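Long-range contacts in CRISPR-associated endonuclease Cas9 (Campylobacter jejuni subsp. jejuni serotype O:2, PDB 5X2H), which cleaves both strands of DNA matched to its guide RNA, using a RuvC-like and an HNH nuclease domain, as part of bacterial CRISPR immunity: residues Ala697-Thr702 and Lys713-Ser718; Val684-His689 and Phe735-Tyr740. All coordinates share one frame; numbering follows the deposited sequence.

Contact 1 of 2, residues Ala697-Thr702 and Lys713-Ser718; sequences AVPIYT and KAVARS. With nucleotides of chain C; nucleotides of chain D.
Three polar links tie A697 to the 713-718 segment, all of them through backbone atoms. V715 N donates to A697 O at 3.0 Å, with an N-H...O angle of 159°. The CA of A714 leans on the same oxygen at 3.2 Å, a CA-H...O contact, so one carbonyl takes two neighbouring groups of the partner. A water closes the third link: it donates to V715 O at 2.7 Å and accepts from A697 N.

The strands involved belong to different small sheets. A697-I700 lies on an outer strand of a three-stranded antiparallel sheet whose middle strand is 683-689, while A714 pairs with I727 in a two-stranded one. The contact therefore joins two sheets by a single direct backbone bond, with helix 702-707 in the connection between them.

Apolar contact is modest. In V715, chi1 of 180° puts CG1 anti to the backbone N; CG2, the branch beside N, meets the proline ring of P699 at CD, 3.6 Å away, the two side chains crossing obliquely; F763 of strand 756-764 packs against both. CG2 of V698 faces K713 O and comes within 4.2 Å of A714 CB.

Both segments run on to DNA. The hydroxyl of Y701, which stands at the N-cap position just before helix 702-707, donates to OP2 of DA4 of chain D at 2.6 Å, and that oxygen sits at the ring edge, near its plane. In the model N4 of DC1 of chain C lies over the centre of the R717 guanidinium, but this placement is doubtful because NH2 runs too close to DT2 of chain C.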
ATOM      1  N   ALA A 697      19.344   8.846 -29.121  1.00 33.84           N
ATOM      2  CA  ALA A 697      18.635   8.294 -27.976  1.00 32.26           C
ATOM      3  C   ALA A 697      17.249   7.814 -28.374  1.00 35.70           C
ATOM      4  O   ALA A 697      16.516   8.514 -29.081  1.00 34.79           O
ATOM      5  CB  ALA A 697      18.513   9.321 -26.848  1.00 29.54           C
ATOM      6  N   VAL A 698      16.893   6.625 -27.899  1.00 34.70           N
ATOM      7  CA  VAL A 698      15.578   6.031 -28.095  1.00 31.31           C
ATOM      8  C   VAL A 698      14.872   6.024 -26.736  1.00 31.58           C
ATOM      9  O   VAL A 698      15.300   5.301 -25.826  1.00 31.68           O
ATOM     10  CB  VAL A 698      15.673   4.616 -28.678  1.00 33.45           C
ATOM     11  CG1 VAL A 698      14.285   3.994 -28.799  1.00 34.70           C
ATOM     12  CG2 VAL A 698      16.368   4.646 -30.030  1.00 32.31           C
ATOM     13  N   PRO A 699      13.812   6.808 -26.554  1.00 29.56           N
ATOM     14  CA  PRO A 699      13.115   6.811 -25.262  1.00 29.71           C
ATOM     15  C   PRO A 699      12.186   5.615 -25.144  1.00 32.04           C
ATOM     16  O   PRO A 699      11.511   5.230 -26.103  1.00 34.95           O
ATOM     17  CB  PRO A 699      12.335   8.131 -25.290  1.00 30.75           C
ATOM     18  CG  PRO A 699      12.053   8.349 -26.749  1.00 31.09           C
ATOM     19  CD  PRO A 699      13.188   7.718 -27.528  1.00 24.95           C
ATOM     20  N   ILE A 700      12.162   5.020 -23.951  1.00 33.06           N
ATOM     21  CA  ILE A 700      11.413   3.796 -23.685  1.00 34.55           C
ATOM     22  C   ILE A 700      10.528   4.028 -22.465  1.00 34.41           C
ATOM     23  O   ILE A 700      11.035   4.313 -21.372  1.00 32.30           O
ATOM     24  CB  ILE A 700      12.345   2.593 -23.464  1.00 38.68           C
ATOM     25  CG1 ILE A 700      13.242   2.392 -24.690  1.00 41.82           C
ATOM     26  CG2 ILE A 700      11.539   1.337 -23.174  1.00 36.35           C
ATOM     27  CD1 ILE A 700      14.169   1.203 -24.587  1.00 46.34           C
ATOM     28  N   TYR A 701       9.217   3.895 -22.650  1.00 28.27           N
ATOM     29  CA  TYR A 701       8.223   4.223 -21.639  1.00 29.70           C
ATOM     30  C   TYR A 701       7.569   2.958 -21.091  1.00 33.48           C
ATOM     31  O   TYR A 701       7.708   1.861 -21.639  1.00 34.34           O
ATOM     32  CB  TYR A 701       7.162   5.168 -22.221  1.00 29.87           C
ATOM     33  CG  TYR A 701       7.734   6.453 -22.786  1.00 32.43           C
ATOM     34  CD1 TYR A 701       8.205   6.515 -24.094  1.00 29.50           C
ATOM     35  CD2 TYR A 701       7.805   7.602 -22.012  1.00 32.29           C
ATOM     36  CE1 TYR A 701       8.727   7.682 -24.612  1.00 31.31           C
ATOM     37  CE2 TYR A 701       8.324   8.776 -22.523  1.00 32.82           C
ATOM     38  CZ  TYR A 701       8.787   8.811 -23.822  1.00 33.32           C
ATOM     39  OH  TYR A 701       9.306   9.979 -24.332  1.00 34.63           O
ATOM     40  N   THR A 702       6.837   3.131 -19.987  1.00 31.01           N
ATOM     41  CA  THR A 702       6.156   1.997 -19.366  1.00 31.62           C
ATOM     42  C   THR A 702       5.196   1.327 -20.339  1.00 33.57           C
ATOM     43  O   THR A 702       5.062   0.096 -20.345  1.00 32.44           O
ATOM     44  CB  THR A 702       5.403   2.456 -18.119  1.00 30.65           C
ATOM     45  OG1 THR A 702       4.616   3.610 -18.439  1.00 33.26           O
ATOM     46  CG2 THR A 702       6.375   2.798 -16.997  1.00 25.68           C
ATOM     47  N   LYS A 713      13.541   3.815 -32.939  1.00 42.27           N
ATOM     48  CA  LYS A 713      13.720   5.084 -33.629  1.00 39.67           C
ATOM     49  C   LYS A 713      14.218   6.128 -32.642  1.00 36.91           C
ATOM     50  O   LYS A 713      13.618   6.317 -31.579  1.00 35.87           O
ATOM     51  CB  LYS A 713      12.420   5.543 -34.291  1.00 43.42           C
ATOM     52  CG  LYS A 713      12.018   4.698 -35.489  1.00 50.28           C
ATOM     53  CD  LYS A 713      10.836   5.303 -36.223  1.00 54.57           C
ATOM     54  CE  LYS A 713      10.526   4.539 -37.502  1.00 60.09           C
ATOM     55  NZ  LYS A 713       9.422   5.180 -38.273  1.00 63.49           N
ATOM     56  N   ALA A 714      15.313   6.793 -32.997  1.00 35.43           N
ATOM     57  CA  ALA A 714      15.892   7.825 -32.150  1.00 33.59           C
ATOM     58  C   ALA A 714      15.231   9.170 -32.415  1.00 34.29           C
ATOM     59  O   ALA A 714      14.830   9.480 -33.540  1.00 35.38           O
ATOM     60  CB  ALA A 714      17.400   7.931 -32.379  1.00 28.93           C
ATOM     61  N   VAL A 715      15.136   9.979 -31.359  1.00 34.26           N
ATOM     62  CA  VAL A 715      14.460  11.266 -31.452  1.00 36.18           C
ATOM     63  C   VAL A 715      15.261  12.219 -32.327  1.00 41.69           C
ATOM     64  O   VAL A 715      16.494  12.300 -32.233  1.00 41.42           O
ATOM     65  CB  VAL A 715      14.240  11.860 -30.050  1.00 33.64           C
ATOM     66  CG1 VAL A 715      13.541  13.214 -30.148  1.00 31.63           C
ATOM     67  CG2 VAL A 715      13.433  10.897 -29.188  1.00 31.45           C
ATOM     68  N   ALA A 716      14.557  12.945 -33.191  1.00 40.66           N
ATOM     69  CA  ALA A 716      15.126  14.031 -33.973  1.00 41.73           C
ATOM     70  C   ALA A 716      14.417  15.322 -33.598  1.00 45.62           C
ATOM     71  O   ALA A 716      13.203  15.327 -33.367  1.00 45.77           O
ATOM     72  CB  ALA A 716      14.991  13.769 -35.476  1.00 41.39           C
ATOM     73  N   ARG A 717      15.173  16.414 -33.525  1.00 49.20           N
ATOM     74  CA  ARG A 717      14.575  17.697 -33.181  1.00 53.10           C
ATOM     75  C   ARG A 717      13.606  18.141 -34.269  1.00 55.82           C
ATOM     76  O   ARG A 717      13.767  17.816 -35.448  1.00 59.48           O
ATOM     77  CB  ARG A 717      15.655  18.753 -32.972  1.00 57.79           C
ATOM     78  CG  ARG A 717      16.191  18.802 -31.558  1.00 61.60           C
ATOM     79  CD  ARG A 717      17.168  19.940 -31.410  1.00 67.08           C
ATOM     80  NE  ARG A 717      17.283  20.400 -30.031  1.00 70.64           N
ATOM     81  CZ  ARG A 717      16.422  21.230 -29.449  1.00 73.20           C
ATOM     82  NH1 ARG A 717      15.371  21.686 -30.118  1.00 74.30           N
ATOM     83  NH2 ARG A 717      16.614  21.608 -28.195  1.00 73.07           N
ATOM     84  N   SER A 718      12.587  18.890 -33.863  1.00 58.52           N
ATOM     85  CA  SER A 718      11.505  19.275 -34.754  1.00 60.77           C
ATOM     86  C   SER A 718      11.432  20.786 -34.907  1.00 61.13           C
ATOM     87  O   SER A 718      11.964  21.548 -34.095  1.00 58.49           O
ATOM     88  CB  SER A 718      10.154  18.754 -34.246  1.00 57.89           C
ATOM     89  OG  SER A 718       9.919  17.434 -34.693  1.00 58.93           O
TER
ATOM     90  O5'  DC C   1      25.544  20.232 -30.043  1.00 61.25           O
ATOM     91  C5'  DC C   1      24.408  21.079 -29.988  1.00 50.29           C
ATOM     92  C4'  DC C   1      24.587  22.151 -28.930  1.00 52.94           C
ATOM     93  O4'  DC C   1      23.643  23.226 -29.169  1.00 52.07           O
ATOM     94  C3'  DC C   1      24.334  21.704 -27.497  1.00 48.44           C
ATOM     95  O3'  DC C   1      25.095  22.520 -26.609  1.00 49.32           O
ATOM     96  C2'  DC C   1      22.837  21.956 -27.354  1.00 46.31           C
ATOM     97  C1'  DC C   1      22.676  23.257 -28.138  1.00 46.76           C
ATOM     98  N1   DC C   1      21.337  23.420 -28.767  1.00 49.08           N
ATOM     99  C2   DC C   1      20.465  24.404 -28.294  1.00 48.33           C
ATOM    100  O2   DC C   1      20.820  25.118 -27.351  1.00 47.31           O
ATOM    101  N3   DC C   1      19.250  24.547 -28.885  1.00 50.39           N
ATOM    102  C4   DC C   1      18.904  23.754 -29.902  1.00 51.64           C
ATOM    103  N4   DC C   1      17.698  23.932 -30.451  1.00 45.78           N
ATOM    104  C5   DC C   1      19.782  22.746 -30.400  1.00 51.53           C
ATOM    105  C6   DC C   1      20.977  22.616 -29.810  1.00 49.82           C
TER
ATOM    106  P    DA D   4       7.085  12.454 -22.925  1.00 39.92           P
ATOM    107  OP1  DA D   4       6.008  11.776 -23.686  1.00 30.03           O
ATOM    108  OP2  DA D   4       8.510  12.084 -23.110  1.00 30.38           O
ATOM    109  O5'  DA D   4       7.006  14.020 -23.201  1.00 39.05           O
ATOM    110  C5'  DA D   4       5.796  14.721 -23.002  1.00 35.90           C
ATOM    111  C4'  DA D   4       6.004  16.188 -23.303  1.00 34.00           C
ATOM    112  O4'  DA D   4       6.565  16.854 -22.133  1.00 31.31           O
ATOM    113  C3'  DA D   4       6.997  16.462 -24.447  1.00 29.70           C
ATOM    114  O3'  DA D   4       6.566  17.575 -25.191  1.00 36.66           O
ATOM    115  C2'  DA D   4       8.268  16.798 -23.685  1.00 26.60           C
ATOM    116  C1'  DA D   4       7.659  17.615 -22.568  1.00 30.96           C
ATOM    117  N9   DA D   4       8.567  17.911 -21.466  1.00 32.52           N
ATOM    118  C8   DA D   4       9.673  17.205 -21.082  1.00 31.92           C
ATOM    119  N7   DA D   4      10.319  17.746 -20.074  1.00 33.55           N
ATOM    120  C5   DA D   4       9.592  18.896 -19.795  1.00 34.60           C
ATOM    121  C6   DA D   4       9.757  19.919 -18.840  1.00 37.19           C
ATOM    122  N6   DA D   4      10.750  19.940 -17.946  1.00 37.22           N
ATOM    123  N1   DA D   4       8.849  20.920 -18.831  1.00 35.99           N
ATOM    124  C2   DA D   4       7.859  20.898 -19.727  1.00 34.75           C
ATOM    125  N3   DA D   4       7.607  19.997 -20.673  1.00 34.92           N
ATOM    126  C4   DA D   4       8.517  19.012 -20.649  1.00 33.14           C
TER
ATOM    127  P    DT C   2      24.947  22.378 -25.014  1.00 54.56           P
ATOM    128  OP1  DT C   2      26.210  22.861 -24.412  1.00 59.43           O
ATOM    129  OP2  DT C   2      24.454  21.016 -24.704  1.00 50.39           O
ATOM    130  O5'  DT C   2      23.791  23.414 -24.648  1.00 54.51           O
ATOM    131  C5'  DT C   2      23.379  23.570 -23.303  1.00 52.16           C
ATOM    132  C4'  DT C   2      22.917  24.991 -23.055  1.00 50.49           C
ATOM    133  O4'  DT C   2      21.901  25.344 -24.028  1.00 48.28           O
ATOM    134  C3'  DT C   2      22.278  25.232 -21.700  1.00 52.17           C
ATOM    135  O3'  DT C   2      22.484  26.577 -21.318  1.00 49.80           O
ATOM    136  C2'  DT C   2      20.808  24.949 -21.985  1.00 45.16           C
ATOM    137  C1'  DT C   2      20.660  25.542 -23.381  1.00 46.02           C
ATOM    138  N1   DT C   2      19.600  24.895 -24.204  1.00 45.73           N
ATOM    139  C2   DT C   2      18.383  25.523 -24.356  1.00 46.07           C
ATOM    140  O2   DT C   2      18.109  26.591 -23.837  1.00 47.14           O
ATOM    141  N3   DT C   2      17.486  24.849 -25.138  1.00 43.67           N
ATOM    142  C4   DT C   2      17.681  23.637 -25.773  1.00 44.56           C
ATOM    143  O4   DT C   2      16.813  23.112 -26.460  1.00 43.12           O
ATOM    144  C5   DT C   2      18.979  23.035 -25.576  1.00 46.86           C
ATOM    145  C7   DT C   2      19.307  21.716 -26.216  1.00 41.72           C
ATOM    146  C6   DT C   2      19.865  23.688 -24.811  1.00 44.04           C
TER
HETATM  147  O   HOH W   1      18.430  11.208 -30.702  1.00 33.58           O

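Contact 2 of 2, residues Val684-His689 and Phe735-Tyr740; sequences VDIFKH and FCFSLY
OD1 of D685 is gripped twice: S738 OG donates to it at 2.8 Å across the strands, and R683 NE, two residues earlier in the same strand, makes a salt bridge to it. The hydroxyl arrives from well above the carboxylate plane, 60° out of it. OD2, the other oxygen, is bridged by R830, so the carboxylate is held at both oxygens.

Four backbone bonds join the antiparallel strands 684-689 and 735-740. V684 and L739 form a reciprocal hydrogen-bonded pair, the bond from L739 N to V684 O being almost straight at 178°. Further along, I686 N gives to F737 O, and C736 N to I686 O at 2.9 Å. With C736 and F737 both opposite I686, this is a classic beta bulge, and beyond it F687 pairs with F735 one residue out of step.

F735 and F687 share a sheet face with D685 and S738. Their rings make an edge-to-face pair, centroids 5.8 Å apart and planes at 71°, in which CD1 of F735 lies over the face of F687, towards its rim. CE1 of F735 also reaches CB of D685, which meets that ring at its edge.

On the other face, I686 CG1 touches CE1 of F737 at 3.8 Å and CD1 of L739, while CG1 of V684 lies 3.6 Å from L739 CB. F811 of strand 810-816 packs on I686, F737 and L739. At the bulge, SG of C736, set beside its own backbone N, comes 3.4 Å from K688 CB. Salt bridges from R683 and R830, with the S738 hydroxyl, would be expected to favour the ionised form of the buried D685 carboxylate and offset its charge.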
ATOM      1  N   VAL A 684      16.273   4.719 -21.463  1.00 28.89           N
ATOM      2  CA  VAL A 684      16.634   5.318 -22.743  1.00 33.45           C
ATOM      3  C   VAL A 684      17.843   4.570 -23.289  1.00 34.88           C
ATOM      4  O   VAL A 684      18.805   4.314 -22.558  1.00 37.14           O
ATOM      5  CB  VAL A 684      16.922   6.830 -22.622  1.00 37.77           C
ATOM      6  CG1 VAL A 684      17.991   7.104 -21.577  1.00 41.35           C
ATOM      7  CG2 VAL A 684      17.333   7.402 -23.964  1.00 38.39           C
ATOM      8  N   ASP A 685      17.782   4.194 -24.563  1.00 32.12           N
ATOM      9  CA  ASP A 685      18.851   3.444 -25.205  1.00 33.92           C
ATOM     10  C   ASP A 685      19.696   4.398 -26.039  1.00 37.91           C
ATOM     11  O   ASP A 685      19.172   5.104 -26.907  1.00 37.71           O
ATOM     12  CB  ASP A 685      18.285   2.316 -26.066  1.00 35.01           C
ATOM     13  CG  ASP A 685      17.663   1.207 -25.235  1.00 38.68           C
ATOM     14  OD1 ASP A 685      17.766   1.267 -23.988  1.00 36.67           O
ATOM     15  OD2 ASP A 685      17.073   0.279 -25.828  1.00 38.89           O
ATOM     16  N   ILE A 686      20.998   4.416 -25.769  1.00 40.26           N
ATOM     17  CA  ILE A 686      21.931   5.333 -26.412  1.00 35.75           C
ATOM     18  C   ILE A 686      22.612   4.610 -27.561  1.00 37.63           C
ATOM     19  O   ILE A 686      23.156   3.513 -27.382  1.00 43.53           O
ATOM     20  CB  ILE A 686      22.964   5.870 -25.408  1.00 33.42           C
ATOM     21  CG1 ILE A 686      22.259   6.654 -24.299  1.00 31.84           C
ATOM     22  CG2 ILE A 686      24.009   6.728 -26.112  1.00 36.07           C
ATOM     23  CD1 ILE A 686      21.327   7.733 -24.812  1.00 30.16           C
ATOM     24  N   PHE A 687      22.572   5.215 -28.741  1.00 33.37           N
ATOM     25  CA  PHE A 687      23.240   4.704 -29.925  1.00 36.18           C
ATOM     26  C   PHE A 687      24.321   5.684 -30.360  1.00 39.80           C
ATOM     27  O   PHE A 687      24.375   6.832 -29.912  1.00 39.72           O
ATOM     28  CB  PHE A 687      22.249   4.476 -31.073  1.00 36.41           C
ATOM     29  CG  PHE A 687      21.324   3.316 -30.859  1.00 37.98           C
ATOM     30  CD1 PHE A 687      20.243   3.423 -29.998  1.00 37.16           C
ATOM     31  CD2 PHE A 687      21.525   2.123 -31.533  1.00 38.48           C
ATOM     32  CE1 PHE A 687      19.387   2.359 -29.803  1.00 34.89           C
ATOM     33  CE2 PHE A 687      20.669   1.056 -31.345  1.00 36.70           C
ATOM     34  CZ  PHE A 687      19.599   1.174 -30.479  1.00 35.68           C
ATOM     35  N   LYS A 688      25.184   5.214 -31.255  1.00 39.96           N
ATOM     36  CA  LYS A 688      26.280   6.018 -31.777  1.00 39.96           C
ATOM     37  C   LYS A 688      26.430   5.705 -33.256  1.00 40.91           C
ATOM     38  O   LYS A 688      26.588   4.541 -33.631  1.00 41.47           O
ATOM     39  CB  LYS A 688      27.581   5.725 -31.023  1.00 44.82           C
ATOM     40  CG  LYS A 688      28.772   6.580 -31.421  1.00 51.56           C
ATOM     41  CD  LYS A 688      29.900   6.407 -30.411  1.00 55.89           C
ATOM     42  CE  LYS A 688      31.158   7.136 -30.837  1.00 59.69           C
ATOM     43  NZ  LYS A 688      31.777   6.489 -32.024  1.00 66.13           N
ATOM     44  N   HIS A 689      26.361   6.738 -34.092  1.00 44.63           N
ATOM     45  CA  HIS A 689      26.590   6.548 -35.516  1.00 49.17           C
ATOM     46  C   HIS A 689      28.022   6.081 -35.746  1.00 53.28           C
ATOM     47  O   HIS A 689      28.970   6.668 -35.218  1.00 54.72           O
ATOM     48  CB  HIS A 689      26.317   7.844 -36.274  1.00 48.23           C
ATOM     49  CG  HIS A 689      26.281   7.677 -37.760  1.00 50.79           C
ATOM     50  ND1 HIS A 689      27.419   7.494 -38.517  1.00 53.60           N
ATOM     51  CD2 HIS A 689      25.246   7.667 -38.632  1.00 51.51           C
ATOM     52  CE1 HIS A 689      27.086   7.376 -39.789  1.00 55.10           C
ATOM     53  NE2 HIS A 689      25.772   7.478 -39.886  1.00 53.81           N
ATOM     54  N   PHE A 735      24.401   0.076 -30.872  1.00 47.86           N
ATOM     55  CA  PHE A 735      23.929   0.249 -29.507  1.00 45.86           C
ATOM     56  C   PHE A 735      25.112   0.395 -28.559  1.00 46.86           C
ATOM     57  O   PHE A 735      26.054  -0.402 -28.598  1.00 49.42           O
ATOM     58  CB  PHE A 735      23.059  -0.941 -29.104  1.00 42.25           C
ATOM     59  CG  PHE A 735      22.685  -0.964 -27.650  1.00 40.68           C
ATOM     60  CD1 PHE A 735      21.709  -0.115 -27.158  1.00 38.48           C
ATOM     61  CD2 PHE A 735      23.292  -1.857 -26.781  1.00 40.19           C
ATOM     62  CE1 PHE A 735      21.356  -0.145 -25.820  1.00 36.67           C
ATOM     63  CE2 PHE A 735      22.947  -1.888 -25.443  1.00 36.61           C
ATOM     64  CZ  PHE A 735      21.974  -1.038 -24.963  1.00 35.10           C
ATOM     65  N   CYS A 736      25.063   1.419 -27.708  1.00 43.43           N
ATOM     66  CA  CYS A 736      26.110   1.662 -26.721  1.00 42.36           C
ATOM     67  C   CYS A 736      25.744   1.092 -25.355  1.00 42.66           C
ATOM     68  O   CYS A 736      26.458   0.235 -24.825  1.00 41.15           O
ATOM     69  CB  CYS A 736      26.392   3.165 -26.613  1.00 42.72           C
ATOM     70  SG  CYS A 736      26.851   3.930 -28.172  1.00 47.12           S
ATOM     71  N   PHE A 737      24.640   1.558 -24.777  1.00 40.70           N
ATOM     72  CA  PHE A 737      24.202   1.126 -23.456  1.00 40.75           C
ATOM     73  C   PHE A 737      22.789   1.643 -23.224  1.00 42.20           C
ATOM     74  O   PHE A 737      22.290   2.501 -23.957  1.00 41.55           O
ATOM     75  CB  PHE A 737      25.147   1.616 -22.355  1.00 40.72           C
ATOM     76  CG  PHE A 737      25.616   3.032 -22.541  1.00 41.06           C
ATOM     77  CD1 PHE A 737      24.800   4.097 -22.208  1.00 38.83           C
ATOM     78  CD2 PHE A 737      26.878   3.295 -23.046  1.00 41.53           C
ATOM     79  CE1 PHE A 737      25.233   5.397 -22.375  1.00 40.05           C
ATOM     80  CE2 PHE A 737      27.316   4.591 -23.216  1.00 42.44           C
ATOM     81  CZ  PHE A 737      26.494   5.644 -22.880  1.00 42.91           C
ATOM     82  N   SER A 738      22.149   1.100 -22.192  1.00 38.81           N
ATOM     83  CA  SER A 738      20.835   1.541 -21.750  1.00 37.40           C
ATOM     84  C   SER A 738      20.988   2.334 -20.463  1.00 37.64           C
ATOM     85  O   SER A 738      21.718   1.916 -19.556  1.00 39.47           O
ATOM     86  CB  SER A 738      19.898   0.352 -21.530  1.00 36.72           C
ATOM     87  OG  SER A 738      19.701  -0.369 -22.733  1.00 42.11           O
ATOM     88  N   LEU A 739      20.308   3.473 -20.384  1.00 33.23           N
ATOM     89  CA  LEU A 739      20.337   4.315 -19.200  1.00 32.27           C
ATOM     90  C   LEU A 739      18.993   4.262 -18.489  1.00 36.33           C
ATOM     91  O   LEU A 739      17.936   4.291 -19.126  1.00 37.33           O
ATOM     92  CB  LEU A 739      20.676   5.764 -19.555  1.00 31.73           C
ATOM     93  CG  LEU A 739      22.034   6.007 -20.208  1.00 33.79           C
ATOM     94  CD1 LEU A 739      22.262   7.494 -20.414  1.00 31.54           C
ATOM     95  CD2 LEU A 739      23.149   5.389 -19.367  1.00 36.75           C
ATOM     96  N   TYR A 740      19.050   4.172 -17.166  1.00 36.41           N
ATOM     97  CA  TYR A 740      17.892   4.268 -16.295  1.00 35.97           C
ATOM     98  C   TYR A 740      18.118   5.438 -15.351  1.00 34.75           C
ATOM     99  O   TYR A 740      19.229   5.965 -15.241  1.00 36.13           O
ATOM    100  CB  TYR A 740      17.676   2.969 -15.503  1.00 36.18           C
ATOM    101  CG  TYR A 740      17.704   1.714 -16.348  1.00 33.79           C
ATOM    102  CD1 TYR A 740      18.908   1.129 -16.718  1.00 37.05           C
ATOM    103  CD2 TYR A 740      16.527   1.108 -16.768  1.00 35.27           C
ATOM    104  CE1 TYR A 740      18.942  -0.020 -17.492  1.00 39.38           C
ATOM    105  CE2 TYR A 740      16.548  -0.043 -17.542  1.00 39.20           C
ATOM    106  CZ  TYR A 740      17.759  -0.603 -17.900  1.00 42.78           C
ATOM    107  OH  TYR A 740      17.790  -1.745 -18.667  1.00 44.52           O
TER

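Contact 1 through strand 695-700, and contact 2 through both its strands, reach the same three-stranded sheet, with their centres 11 Å apart: strand 683-689 lies in the middle, 733-740 along one edge and 695-700 along the other. Contact 1 is nested within the chain loop that contact 2 closes. The two meet where V698 N approaches D685 O at 2.9 Å, a probable hydrogen bond, and where A697 CB packs on V684 CG2 at 3.7 Å. I700 CD1 sits 3.3 Å from D685 OD2. Contact 1 reaches the DNA through Y701, and less certainly R717, whereas contact 2 comes within about 5 Å of nucleic acid at its nearest atom. Both lie away from the predicted RuvC metal site.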